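Local coordinates for protein prophage Pfl 6 Cro (Pseudomonas fluorescens, PDB 2PIJ) that probably binds operator DNA as a helix-turn-helix transcription regulator of a prophage, working as a dimer of two small alpha-plus-beta subunits, at residues Met1-Leu6 / Ser39-Leu44; Ala20-Val25 / Gly48-Asn53; Pro5-Leu10 / Gln32-Gly37. One frame throughout, in Å; residues are numbered along the deposited sequence.

In the fold
Contact 1, partly buried, pairs strand 2-5 with strand 40-44 by backbone hydrogen bonds, giving a greasy face turned toward the helices and a charged face holding Lys3 and Glu41. Contact 2 sits at the surface and is much smaller than contact 1: the end of helix 16-23 rests on strand 50-58, the neighbour of 40-44 in the same sheet, through Leu23, Ala22 and a bridging water. Contact 3 joins helices 6-12 and 27-35 by apolar side chains alone, partly buried, on the opposite side of the chain's centre from contact 2. Leu6 belongs to both contacts 1 and 3, while Ile42 packs on Ala52 of contact 2 and on Tyr9 of the helix in contact 3.

Contact 1: Met1-Leu6 / Ser39-Leu44; sequences MKKIPL and SIEITL. With SO4 (sulfate ion), chain F; SO4 (sulfate ion), chain E; SO4 (sulfate ion), chain C.
Ile40 lies beside Leu6, the two side chains pointing the same way with their CB atoms 3.9 Å apart, while Ile40 O takes the Leu6 N-H at 2.9 Å. Glu41 turns to the other face. Its CG is anti to the backbone N (chi1 179°), and the chain crosses that of Lys3 obliquely; a water donates to Glu41 OE1 (2.6 Å) and accepts from Lys3 NZ (3.0 Å). The charged atoms are not in direct contact and meet through this water; Lys3 NZ also bonds a sulfate. Ile42 returns to the apolar face. Its N reaches Ile4 O at 2.6 Å, whereas the return bond from Ile4 N to Ile42 O is bent, 133° at the hydrogen. Thr43 spreads its two branches, OG1 alongside Lys3 CG and CG2 against CG of selenomethionine Met1, 3.5 Å away. Leu44 closes the pairing with two bonds to Lys2, the one from Leu44 N to Lys2 O being 2.7 Å, and its CD2 meets Ile4 CD1 at 4.0 Å. Ile4, Ile42 and Leu44 all pack on Tyr9. Strand 50-58 flanks 40-44 on its other edge, completing the three-stranded antiparallel sheet of an alpha-plus-beta Cro fold, as in lambda Cro.

Contact 2: Ala20-Val25 / Gly48-Asn53; sequences AAALGV and GRVEAN
Leu23 is the bump here, and its hollow is a shallow dip in strand 50-58 between Val50 and Ala52, whose side chains both rise toward the helix while Glu51 between them points away. CD2 of the leucine lies over the backbone, 3.5 Å from both Val50 O and Glu51 C, with Val50 CG1 3.9 Å to one side. Both methyls of the fork, Leu23 CD1 and CD2, are 3.7 Å from Ala52 CB. One residue earlier, Ala22 offers a much smaller knob, its CB 4.2 Å from Val50 CB. The helix stops right after Leu23 in a Schellman motif, with Gly24 at positive phi and Val25 N bonded back to Ala20 O: this is the turn of the helix-turn-helix, and the next helix, 27-35, is probably the one that reads DNA. Beside Ala22 a water bridges the two backbones, donating to Ala22 O at 2.9 Å and accepting from Val50 N at 3.0 Å. Where Glu51 points away from the helix, Arg49 NH1 makes a salt bridge to its OE2, 3.0 Å long, the carboxylate oxygen being met from above its plane; Tyr45 OH bonds the other oxygen, OE1.

Contact 3: Pro5-Leu10 / Gln32-Gly37; sequences PLSKYL and QMVRAG. With SO4 (sulfate ion), chain G.
Lys8 NZ, on the helix whose Leu6 and Leu10 pack against Val34, is held twice: by O4 of a sulfate at 2.6 Å and by Glu12 in a salt bridge. The chain runs straight as far as CE and bends only at the last torsion (chi4 47°), which puts NZ beside the anion. The sulfate probably comes from the crystallisation liquor.

The packing itself is all apolar, and a few methyls carry it. Leu6 CD2 fits between two residues of helix 27-35. It touches CE of selenomethionine Met33 at 3.5 Å and Val34 CG2 at 3.9 Å, its side chain crossing both at about a right angle. A chi3 of -29°, well away from a staggered value, sets that CE against the leucine methyl. One turn on, Leu10 CD1 reaches the same Val34 CG2, 3.6 Å away, so a single valine methyl is shared by Leu6 and Leu10. The other branch, CG1, anti to the backbone N (chi1 -177°), faces Ser7 more loosely, 4.4 Å from its OG; a bound dithiothreitol, probably from the crystallisation liquor, lies beside that serine. Helix 27-35 is the second helix of the helix-turn-helix, probably its recognition helix, and this contact joins its C-terminal end to the first helix of the domain. Beyond Val34 the helix ends in a Schellman motif at Gly37, where positive phi accompanies a weak bond from Gly37 N to Val34 O. At the start of helix 6-12, Pro5 is the N-cap residue, and its O receives Tyr9 N at 2.9 Å. Met33 also packs on Ile40 of the sheet and on Ile58 of the second subunit, while Leu19 of helix 16-23 lies against Leu6.

Contact 1: Met1-Leu6 / Ser39-Leu44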
HETATM    1  N   MSE B   1      -1.290  16.262  -6.953  1.00 53.67           N
HETATM    2  CA  MSE B   1      -1.027  15.257  -5.879  1.00 50.07           C
HETATM    3  C   MSE B   1       0.458  14.881  -5.757  1.00 49.13           C
HETATM    4  O   MSE B   1       1.156  14.663  -6.748  1.00 51.84           O
HETATM    5  CB  MSE B   1      -1.896  14.013  -6.118  1.00 46.25           C
HETATM    6  CG  MSE B   1      -1.618  12.777  -5.301  1.00 45.50           C
HETATM    7 SE   MSE B   1      -2.684  11.292  -6.015  0.75 48.28          SE
HETATM    8  CE  MSE B   1      -1.900  11.334  -7.808  1.00 52.36           C
ATOM      9  N   LYS B   2       0.930  14.819  -4.518  1.00 46.30           N
ATOM     10  CA  LYS B   2       2.275  14.345  -4.232  1.00 45.47           C
ATOM     11  C   LYS B   2       2.233  13.156  -3.285  1.00 40.29           C
ATOM     12  O   LYS B   2       1.476  13.161  -2.322  1.00 38.07           O
ATOM     13  CB  LYS B   2       3.140  15.452  -3.625  1.00 48.64           C
ATOM     14  CG  LYS B   2       3.699  16.382  -4.624  1.00 55.23           C
ATOM     15  CD  LYS B   2       5.169  16.685  -4.323  1.00 60.18           C
ATOM     16  CE  LYS B   2       5.940  16.806  -5.669  1.00 66.65           C
ATOM     17  NZ  LYS B   2       7.127  17.729  -5.471  1.00 75.78           N
ATOM     18  N   LYS B   3       3.061  12.154  -3.553  1.00 38.75           N
ATOM     19  CA  LYS B   3       3.193  11.057  -2.632  1.00 35.91           C
ATOM     20  C   LYS B   3       4.645  10.891  -2.161  1.00 35.83           C
ATOM     21  O   LYS B   3       5.565  10.908  -2.956  1.00 39.15           O
ATOM     22  CB  LYS B   3       2.659   9.749  -3.226  1.00 34.54           C
ATOM     23  CG  LYS B   3       1.271   9.843  -3.866  1.00 37.32           C
ATOM     24  CD  LYS B   3       0.906   8.498  -4.394  1.00 34.98           C
ATOM     25  CE  LYS B   3      -0.009   8.547  -5.574  1.00 41.34           C
ATOM     26  NZ  LYS B   3      -0.468   7.162  -5.836  1.00 43.12           N
ATOM     27  N   ILE B   4       4.801  10.605  -0.880  1.00 33.56           N
ATOM     28  CA  ILE B   4       6.020  10.856  -0.160  1.00 34.46           C
ATOM     29  C   ILE B   4       6.121   9.870   1.029  1.00 31.60           C
ATOM     30  O   ILE B   4       5.162   9.713   1.834  1.00 29.47           O
ATOM     31  CB  ILE B   4       6.051  12.397   0.289  1.00 35.26           C
ATOM     32  CG1 ILE B   4       6.666  13.259  -0.799  1.00 45.41           C
ATOM     33  CG2 ILE B   4       6.862  12.629   1.519  1.00 39.19           C
ATOM     34  CD1 ILE B   4       5.688  14.082  -1.620  1.00 52.17           C
ATOM     35  N   PRO B   5       7.268   9.175   1.129  1.00 30.02           N
ATOM     36  CA  PRO B   5       7.415   8.334   2.300  1.00 28.91           C
ATOM     37  C   PRO B   5       7.378   9.158   3.614  1.00 27.90           C
ATOM     38  O   PRO B   5       7.752  10.342   3.633  1.00 29.37           O
ATOM     39  CB  PRO B   5       8.790   7.709   2.139  1.00 30.39           C
ATOM     40  CG  PRO B   5       9.318   8.191   0.796  1.00 32.94           C
ATOM     41  CD  PRO B   5       8.445   9.209   0.241  1.00 33.94           C
ATOM     42  N   LEU B   6       6.893   8.532   4.678  1.00 26.35           N
ATOM     43  CA  LEU B   6       6.658   9.164   5.974  1.00 26.90           C
ATOM     44  C   LEU B   6       7.835   9.906   6.540  1.00 28.05           C
ATOM     45  O   LEU B   6       7.689  11.089   6.942  1.00 29.08           O
ATOM     46  CB  LEU B   6       6.130   8.133   7.013  1.00 27.93           C
ATOM     47  CG  LEU B   6       5.931   8.659   8.453  1.00 26.86           C
ATOM     48  CD1 LEU B   6       4.891   9.818   8.479  1.00 26.18           C
ATOM     49  CD2 LEU B   6       5.453   7.537   9.341  1.00 32.46           C
ATOM     50  N   SER B  39       6.240   0.743   6.426  1.00 34.28           N
ATOM     51  CA  SER B  39       6.273   1.374   5.094  1.00 32.27           C
ATOM     52  C   SER B  39       5.060   2.283   4.871  1.00 28.14           C
ATOM     53  O   SER B  39       4.101   1.915   4.197  1.00 29.80           O
ATOM     54  CB  SER B  39       6.472   0.376   3.919  1.00 34.50           C
ATOM     55  OG  SER B  39       7.884   0.159   3.652  1.00 39.00           O
ATOM     56  N   ILE B  40       5.123   3.495   5.411  1.00 25.44           N
ATOM     57  CA  ILE B  40       3.993   4.407   5.322  1.00 22.88           C
ATOM     58  C   ILE B  40       4.260   5.472   4.257  1.00 23.78           C
ATOM     59  O   ILE B  40       5.335   6.108   4.232  1.00 26.53           O
ATOM     60  CB  ILE B  40       3.700   5.065   6.740  1.00 22.21           C
ATOM     61  CG1 ILE B  40       3.537   4.039   7.921  1.00 24.71           C
ATOM     62  CG2 ILE B  40       2.550   6.076   6.614  1.00 22.71           C
ATOM     63  CD1 ILE B  40       2.291   3.188   7.945  1.00 24.61           C
ATOM     64  N   GLU B  41       3.268   5.663   3.363  1.00 23.21           N
ATOM     65  CA  GLU B  41       3.323   6.609   2.280  1.00 24.95           C
ATOM     66  C   GLU B  41       2.295   7.707   2.546  1.00 24.81           C
ATOM     67  O   GLU B  41       1.129   7.461   2.899  1.00 25.36           O
ATOM     68  CB  GLU B  41       3.071   5.901   0.947  1.00 24.67           C
ATOM     69  CG  GLU B  41       3.081   6.848  -0.285  1.00 27.25           C
ATOM     70  CD  GLU B  41       2.392   6.244  -1.464  1.00 32.34           C
ATOM     71  OE1 GLU B  41       1.132   6.162  -1.471  1.00 30.89           O
ATOM     72  OE2 GLU B  41       3.092   5.885  -2.418  1.00 38.10           O
ATOM     73  N   ILE B  42       2.750   8.938   2.447  1.00 24.52           N
ATOM     74  CA  ILE B  42       1.875  10.059   2.629  1.00 24.36           C
ATOM     75  C   ILE B  42       1.476  10.661   1.242  1.00 25.54           C
ATOM     76  O   ILE B  42       2.309  10.965   0.407  1.00 27.84           O
ATOM     77  CB  ILE B  42       2.548  11.153   3.530  1.00 24.74           C
ATOM     78  CG1 ILE B  42       2.929  10.580   4.917  1.00 27.23           C
ATOM     79  CG2 ILE B  42       1.631  12.386   3.616  1.00 25.70           C
ATOM     80  CD1 ILE B  42       1.766  10.124   5.798  1.00 25.06           C
ATOM     81  N   THR B  43       0.179  10.848   1.062  1.00 28.99           N
ATOM     82  CA  THR B  43      -0.362  11.522  -0.116  1.00 28.32           C
ATOM     83  C   THR B  43      -0.938  12.918   0.213  1.00 29.15           C
ATOM     84  O   THR B  43      -1.797  13.057   1.076  1.00 29.76           O
ATOM     85  CB  THR B  43      -1.419  10.667  -0.828  1.00 27.82           C
ATOM     86  OG1 THR B  43      -0.870   9.366  -1.105  1.00 28.40           O
ATOM     87  CG2 THR B  43      -1.795  11.270  -2.145  1.00 28.35           C
ATOM     88  N   LEU B  44      -0.468  13.913  -0.540  1.00 32.70           N
ATOM     89  CA  LEU B  44      -0.808  15.351  -0.407  1.00 34.83           C
ATOM     90  C   LEU B  44      -1.627  15.843  -1.597  1.00 35.97           C
ATOM     91  O   LEU B  44      -1.138  15.855  -2.708  1.00 36.19           O
ATOM     92  CB  LEU B  44       0.457  16.191  -0.345  1.00 39.19           C
ATOM     93  CG  LEU B  44       1.416  16.006   0.840  1.00 39.66           C
ATOM     94  CD1 LEU B  44       0.709  15.618   2.117  1.00 39.81           C
ATOM     95  CD2 LEU B  44       2.434  14.997   0.502  1.00 42.10           C
TER
HETATM   96  S   SO4 F 503       5.367  12.670  -7.211  1.00 64.69           S
HETATM   97  O1  SO4 F 503       4.623  13.765  -7.874  1.00 63.56           O
HETATM   98  O2  SO4 F 503       6.563  13.228  -6.561  1.00 62.27           O
HETATM   99  O3  SO4 F 503       4.540  12.001  -6.193  1.00 64.42           O
HETATM  100  O4  SO4 F 503       5.745  11.634  -8.182  1.00 64.74           O
HETATM  101  S   SO4 E 501      -5.336  16.737  -6.574  1.00 65.97           S
HETATM  102  O1  SO4 E 501      -6.413  17.296  -5.736  1.00 64.55           O
HETATM  103  O2  SO4 E 501      -4.072  16.841  -5.862  1.00 63.36           O
HETATM  104  O3  SO4 E 501      -5.613  15.328  -6.922  1.00 65.06           O
HETATM  105  O4  SO4 E 501      -5.267  17.529  -7.805  1.00 66.42           O
HETATM  106  S   SO4 C 502       2.631   4.787  -7.729  1.00 72.73           S
HETATM  107  O1  SO4 C 502       1.945   6.082  -7.652  1.00 72.50           O
HETATM  108  O2  SO4 C 502       3.642   4.658  -6.679  1.00 73.34           O
HETATM  109  O3  SO4 C 502       1.640   3.725  -7.530  1.00 74.40           O
HETATM  110  O4  SO4 C 502       3.306   4.651  -9.019  1.00 72.07           O
HETATM  111  O   HOH W   1      -0.836   5.791  -3.183  1.00 40.73           O

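Contact 2: Ala20-Val25 / Gly48-Asn53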
ATOM      1  N   ALA B  20      -0.643  14.361  12.284  1.00 26.72           N
ATOM      2  CA  ALA B  20      -1.619  13.629  13.100  1.00 27.77           C
ATOM      3  C   ALA B  20      -2.974  14.302  13.006  1.00 29.53           C
ATOM      4  O   ALA B  20      -4.007  13.642  12.825  1.00 29.27           O
ATOM      5  CB  ALA B  20      -1.162  13.577  14.550  1.00 28.42           C
ATOM      6  N   ALA B  21      -2.947  15.634  13.104  1.00 31.09           N
ATOM      7  CA  ALA B  21      -4.165  16.411  12.965  1.00 34.97           C
ATOM      8  C   ALA B  21      -4.757  16.295  11.553  1.00 33.92           C
ATOM      9  O   ALA B  21      -5.982  16.179  11.405  1.00 37.28           O
ATOM     10  CB  ALA B  21      -3.957  17.910  13.392  1.00 37.75           C
ATOM     11  N   ALA B  22      -3.923  16.354  10.521  1.00 32.50           N
ATOM     12  CA  ALA B  22      -4.453  16.255   9.138  1.00 33.29           C
ATOM     13  C   ALA B  22      -4.943  14.829   8.762  1.00 32.02           C
ATOM     14  O   ALA B  22      -5.833  14.667   7.911  1.00 34.61           O
ATOM     15  CB  ALA B  22      -3.459  16.763   8.147  1.00 32.61           C
ATOM     16  N   LEU B  23      -4.403  13.811   9.417  1.00 29.52           N
ATOM     17  CA  LEU B  23      -4.914  12.459   9.219  1.00 30.20           C
ATOM     18  C   LEU B  23      -6.099  12.076  10.136  1.00 32.17           C
ATOM     19  O   LEU B  23      -6.804  11.084   9.848  1.00 33.95           O
ATOM     20  CB  LEU B  23      -3.787  11.451   9.370  1.00 27.15           C
ATOM     21  CG  LEU B  23      -2.694  11.500   8.298  1.00 24.04           C
ATOM     22  CD1 LEU B  23      -1.592  10.547   8.836  1.00 27.39           C
ATOM     23  CD2 LEU B  23      -3.179  11.190   6.821  1.00 24.12           C
ATOM     24  N   GLY B  24      -6.325  12.878  11.189  1.00 33.29           N
ATOM     25  CA  GLY B  24      -7.314  12.591  12.231  1.00 38.32           C
ATOM     26  C   GLY B  24      -6.891  11.356  13.012  1.00 39.49           C
ATOM     27  O   GLY B  24      -7.742  10.502  13.346  1.00 44.14           O
ATOM     28  N   VAL B  25      -5.587  11.212  13.244  1.00 36.22           N
ATOM     29  CA  VAL B  25      -5.072  10.144  14.110  1.00 37.73           C
ATOM     30  C   VAL B  25      -4.381  10.602  15.420  1.00 36.78           C
ATOM     31  O   VAL B  25      -3.986  11.785  15.593  1.00 34.87           O
ATOM     32  CB  VAL B  25      -4.110   9.158  13.400  1.00 36.58           C
ATOM     33  CG1 VAL B  25      -4.733   8.608  12.127  1.00 38.30           C
ATOM     34  CG2 VAL B  25      -2.746   9.782  13.120  1.00 34.11           C
ATOM     35  N   GLY B  48      -6.001  20.217  -0.355  1.00 55.26           N
ATOM     36  CA  GLY B  48      -5.653  20.294   1.066  1.00 56.83           C
ATOM     37  C   GLY B  48      -5.696  18.974   1.831  1.00 51.81           C
ATOM     38  O   GLY B  48      -4.984  18.813   2.833  1.00 52.89           O
ATOM     39  N   ARG B  49      -6.523  18.027   1.379  1.00 42.70           N
ATOM     40  CA  ARG B  49      -6.544  16.699   1.992  1.00 38.50           C
ATOM     41  C   ARG B  49      -5.168  16.014   2.073  1.00 36.56           C
ATOM     42  O   ARG B  49      -4.262  16.198   1.222  1.00 37.32           O
ATOM     43  CB  ARG B  49      -7.553  15.802   1.270  1.00 39.05           C
ATOM     44  CG  ARG B  49      -9.024  16.294   1.382  1.00 43.80           C
ATOM     45  CD  ARG B  49      -9.971  15.110   1.446  1.00 50.90           C
ATOM     46  NE  ARG B  49     -10.037  14.368   0.183  0.75 58.20           N
ATOM     47  CZ  ARG B  49      -9.663  13.099   0.014  1.00 59.85           C
ATOM     48  NH1 ARG B  49      -9.179  12.394   1.041  1.00 54.67           N
ATOM     49  NH2 ARG B  49      -9.787  12.537  -1.193  1.00 65.07           N
ATOM     50  N   VAL B  50      -5.019  15.195   3.115  1.00 32.68           N
ATOM     51  CA  VAL B  50      -3.789  14.429   3.312  1.00 30.37           C
ATOM     52  C   VAL B  50      -4.237  13.026   3.632  1.00 26.39           C
ATOM     53  O   VAL B  50      -5.137  12.843   4.449  1.00 27.35           O
ATOM     54  CB  VAL B  50      -2.822  15.010   4.391  1.00 32.71           C
ATOM     55  CG1 VAL B  50      -1.643  14.033   4.670  1.00 31.28           C
ATOM     56  CG2 VAL B  50      -2.310  16.389   3.988  1.00 38.90           C
ATOM     57  N   GLU B  51      -3.644  12.042   2.943  1.00 25.06           N
ATOM     58  CA  GLU B  51      -3.941  10.651   3.242  1.00 23.92           C
ATOM     59  C   GLU B  51      -2.679   9.869   3.584  1.00 22.80           C
ATOM     60  O   GLU B  51      -1.563  10.269   3.241  1.00 27.25           O
ATOM     61  CB  GLU B  51      -4.679   9.937   2.111  1.00 21.18           C
ATOM     62  CG  GLU B  51      -6.018  10.551   1.770  1.00 24.23           C
ATOM     63  CD  GLU B  51      -6.761   9.780   0.726  1.00 26.45           C
ATOM     64  OE1 GLU B  51      -6.146   9.368  -0.269  1.00 30.08           O
ATOM     65  OE2 GLU B  51      -7.992   9.682   0.872  1.00 37.29           O
ATOM     66  N   ALA B  52      -2.871   8.748   4.232  1.00 22.49           N
ATOM     67  CA  ALA B  52      -1.722   7.899   4.637  1.00 22.27           C
ATOM     68  C   ALA B  52      -2.136   6.438   4.347  1.00 20.94           C
ATOM     69  O   ALA B  52      -3.282   6.046   4.616  1.00 21.03           O
ATOM     70  CB  ALA B  52      -1.281   8.115   6.111  1.00 24.85           C
ATOM     71  N   ASN B  53      -1.146   5.645   3.951  1.00 20.56           N
ATOM     72  CA  ASN B  53      -1.316   4.221   3.582  1.00 20.24           C
ATOM     73  C   ASN B  53      -0.041   3.496   3.928  1.00 21.45           C
ATOM     74  O   ASN B  53       1.070   3.983   3.681  1.00 25.03           O
ATOM     75  CB  ASN B  53      -1.562   4.081   2.043  1.00 18.81           C
ATOM     76  CG  ASN B  53      -2.911   4.604   1.619  1.00 21.69           C
ATOM     77  OD1 ASN B  53      -3.936   3.972   1.894  1.00 24.05           O
ATOM     78  ND2 ASN B  53      -2.910   5.706   0.862  1.00 19.68           N
TER
HETATM   79  O   HOH W   2      -6.985  15.535   5.351  1.00 47.76           O

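Contact 3: Pro5-Leu10 / Gln32-Gly37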
ATOM      1  N   PRO B   5       7.268   9.175   1.129  1.00 30.02           N
ATOM      2  CA  PRO B   5       7.415   8.334   2.300  1.00 28.91           C
ATOM      3  C   PRO B   5       7.378   9.158   3.614  1.00 27.90           C
ATOM      4  O   PRO B   5       7.752  10.342   3.633  1.00 29.37           O
ATOM      5  CB  PRO B   5       8.790   7.709   2.139  1.00 30.39           C
ATOM      6  CG  PRO B   5       9.318   8.191   0.796  1.00 32.94           C
ATOM      7  CD  PRO B   5       8.445   9.209   0.241  1.00 33.94           C
ATOM      8  N   LEU B   6       6.893   8.532   4.678  1.00 26.35           N
ATOM      9  CA  LEU B   6       6.658   9.164   5.974  1.00 26.90           C
ATOM     10  C   LEU B   6       7.835   9.906   6.540  1.00 28.05           C
ATOM     11  O   LEU B   6       7.689  11.089   6.942  1.00 29.08           O
ATOM     12  CB  LEU B   6       6.130   8.133   7.013  1.00 27.93           C
ATOM     13  CG  LEU B   6       5.931   8.659   8.453  1.00 26.86           C
ATOM     14  CD1 LEU B   6       4.891   9.818   8.479  1.00 26.18           C
ATOM     15  CD2 LEU B   6       5.453   7.537   9.341  1.00 32.46           C
ATOM     16  N   SER B   7       8.985   9.228   6.600  1.00 33.50           N
ATOM     17  CA  SER B   7      10.184   9.869   7.204  1.00 35.17           C
ATOM     18  C   SER B   7      10.633  11.065   6.419  1.00 32.43           C
ATOM     19  O   SER B   7      10.858  12.076   7.018  1.00 31.11           O
ATOM     20  CB  SER B   7      11.344   8.915   7.490  1.00 43.49           C
ATOM     21  OG  SER B   7      11.014   8.121   8.622  1.00 50.62           O
ATOM     22  N   LYS B   8      10.628  10.988   5.093  1.00 32.65           N
ATOM     23  CA  LYS B   8      10.928  12.183   4.263  1.00 35.39           C
ATOM     24  C   LYS B   8       9.924  13.299   4.538  1.00 32.44           C
ATOM     25  O   LYS B   8      10.306  14.456   4.697  1.00 35.17           O
ATOM     26  CB  LYS B   8      10.849  11.820   2.780  1.00 39.33           C
ATOM     27  CG  LYS B   8      11.241  12.969   1.858  1.00 49.32           C
ATOM     28  CD  LYS B   8      10.745  12.680   0.414  1.00 58.08           C
ATOM     29  CE  LYS B   8      11.275  13.853  -0.525  1.00 72.16           C
ATOM     30  NZ  LYS B   8      12.664  14.123  -0.289  1.00 75.85           N
ATOM     31  N   TYR B   9       8.638  12.971   4.564  1.00 31.56           N
ATOM     32  CA  TYR B   9       7.634  13.976   4.909  1.00 31.56           C
ATOM     33  C   TYR B   9       7.993  14.698   6.227  1.00 29.09           C
ATOM     34  O   TYR B   9       7.990  15.925   6.277  1.00 32.93           O
ATOM     35  CB  TYR B   9       6.173  13.417   4.931  1.00 29.00           C
ATOM     36  CG  TYR B   9       5.163  14.446   5.368  1.00 32.26           C
ATOM     37  CD1 TYR B   9       4.527  15.236   4.430  1.00 40.81           C
ATOM     38  CD2 TYR B   9       4.829  14.626   6.737  1.00 27.13           C
ATOM     39  CE1 TYR B   9       3.587  16.192   4.812  1.00 46.62           C
ATOM     40  CE2 TYR B   9       3.913  15.594   7.138  1.00 34.14           C
ATOM     41  CZ  TYR B   9       3.289  16.359   6.161  1.00 41.34           C
ATOM     42  OH  TYR B   9       2.388  17.329   6.485  1.00 49.50           O
ATOM     43  N   LEU B  10       8.210  13.936   7.306  1.00 27.83           N
ATOM     44  CA  LEU B  10       8.528  14.530   8.617  1.00 28.45           C
ATOM     45  C   LEU B  10       9.871  15.301   8.653  1.00 31.58           C
ATOM     46  O   LEU B  10       9.968  16.365   9.247  1.00 33.53           O
ATOM     47  CB  LEU B  10       8.522  13.415   9.672  1.00 30.04           C
ATOM     48  CG  LEU B  10       7.157  12.815   9.969  1.00 27.20           C
ATOM     49  CD1 LEU B  10       7.357  11.625  10.858  1.00 26.73           C
ATOM     50  CD2 LEU B  10       6.186  13.852  10.602  1.00 28.92           C
ATOM     51  N   GLN B  32       4.708   5.596  16.734  1.00 37.84           N
ATOM     52  CA  GLN B  32       4.837   4.149  16.564  1.00 41.66           C
ATOM     53  C   GLN B  32       5.262   3.731  15.128  1.00 40.92           C
ATOM     54  O   GLN B  32       6.069   2.805  14.960  1.00 44.28           O
ATOM     55  CB  GLN B  32       3.558   3.435  17.013  1.00 43.49           C
ATOM     56  CG  GLN B  32       3.684   1.912  17.155  1.00 50.86           C
ATOM     57  CD  GLN B  32       3.754   1.181  15.789  1.00 54.73           C
ATOM     58  OE1 GLN B  32       3.172   1.649  14.803  1.00 53.36           O
ATOM     59  NE2 GLN B  32       4.463   0.037  15.738  1.00 56.95           N
HETATM   60  N   MSE B  33       4.716   4.394  14.103  1.00 39.49           N
HETATM   61  CA  MSE B  33       5.049   4.063  12.703  1.00 40.13           C
HETATM   62  C   MSE B  33       6.511   4.387  12.384  1.00 40.21           C
HETATM   63  O   MSE B  33       7.216   3.571  11.790  1.00 41.54           O
HETATM   64  CB  MSE B  33       4.105   4.762  11.747  1.00 39.42           C
HETATM   65  CG  MSE B  33       2.685   4.280  11.904  1.00 42.94           C
HETATM   66 SE   MSE B  33       1.458   5.534  11.058  0.75 46.66          SE
HETATM   67  CE  MSE B  33       2.551   7.152  11.308  1.00 47.86           C
ATOM     68  N   VAL B  34       6.982   5.533  12.889  1.00 40.92           N
ATOM     69  CA  VAL B  34       8.383   5.885  12.765  1.00 42.82           C
ATOM     70  C   VAL B  34       9.332   4.887  13.452  1.00 47.53           C
ATOM     71  O   VAL B  34      10.358   4.500  12.861  1.00 51.30           O
ATOM     72  CB  VAL B  34       8.680   7.367  13.146  1.00 44.51           C
ATOM     73  CG1 VAL B  34      10.198   7.691  12.926  1.00 49.21           C
ATOM     74  CG2 VAL B  34       7.847   8.317  12.282  1.00 43.68           C
ATOM     75  N   ARG B  35       9.002   4.464  14.671  1.00 47.94           N
ATOM     76  CA  ARG B  35       9.857   3.564  15.459  1.00 54.21           C
ATOM     77  C   ARG B  35      10.037   2.211  14.806  1.00 55.92           C
ATOM     78  O   ARG B  35      11.160   1.695  14.712  1.00 62.51           O
ATOM     79  CB  ARG B  35       9.285   3.334  16.864  1.00 55.48           C
ATOM     80  CG  ARG B  35       9.755   4.330  17.876  1.00 60.39           C
ATOM     81  CD  ARG B  35       9.436   3.883  19.332  1.00 64.92           C
ATOM     82  NE  ARG B  35       8.194   3.106  19.488  1.00 61.77           N
ATOM     83  CZ  ARG B  35       6.953   3.601  19.493  1.00 55.82           C
ATOM     84  NH1 ARG B  35       6.720   4.903  19.346  1.00 51.72           N
ATOM     85  NH2 ARG B  35       5.924   2.777  19.635  1.00 55.29           N
ATOM     86  N   ALA B  36       8.917   1.637  14.383  1.00 50.85           N
ATOM     87  CA  ALA B  36       8.892   0.304  13.784  1.00 53.17           C
ATOM     88  C   ALA B  36       9.276   0.259  12.298  1.00 51.48           C
ATOM     89  O   ALA B  36       9.185  -0.799  11.688  1.00 53.68           O
ATOM     90  CB  ALA B  36       7.520  -0.339  13.997  1.00 52.04           C
ATOM     91  N   GLY B  37       9.677   1.395  11.715  1.00 48.44           N
ATOM     92  CA  GLY B  37      10.044   1.460  10.287  1.00 45.59           C
ATOM     93  C   GLY B  37       8.970   0.892   9.364  1.00 42.80           C
ATOM     94  O   GLY B  37       9.259   0.149   8.408  1.00 42.82           O
TER
HETATM   95  S   SO4 G 504      14.993  11.870  -1.219  1.00 81.16           S
HETATM   96  O1  SO4 G 504      15.613  12.556  -0.081  1.00 81.55           O
HETATM   97  O2  SO4 G 504      16.048  11.277  -2.057  1.00 80.82           O
HETATM   98  O3  SO4 G 504      14.127  10.805  -0.699  1.00 83.14           O
HETATM   99  O4  SO4 G 504      14.166  12.827  -1.979  1.00 80.79           O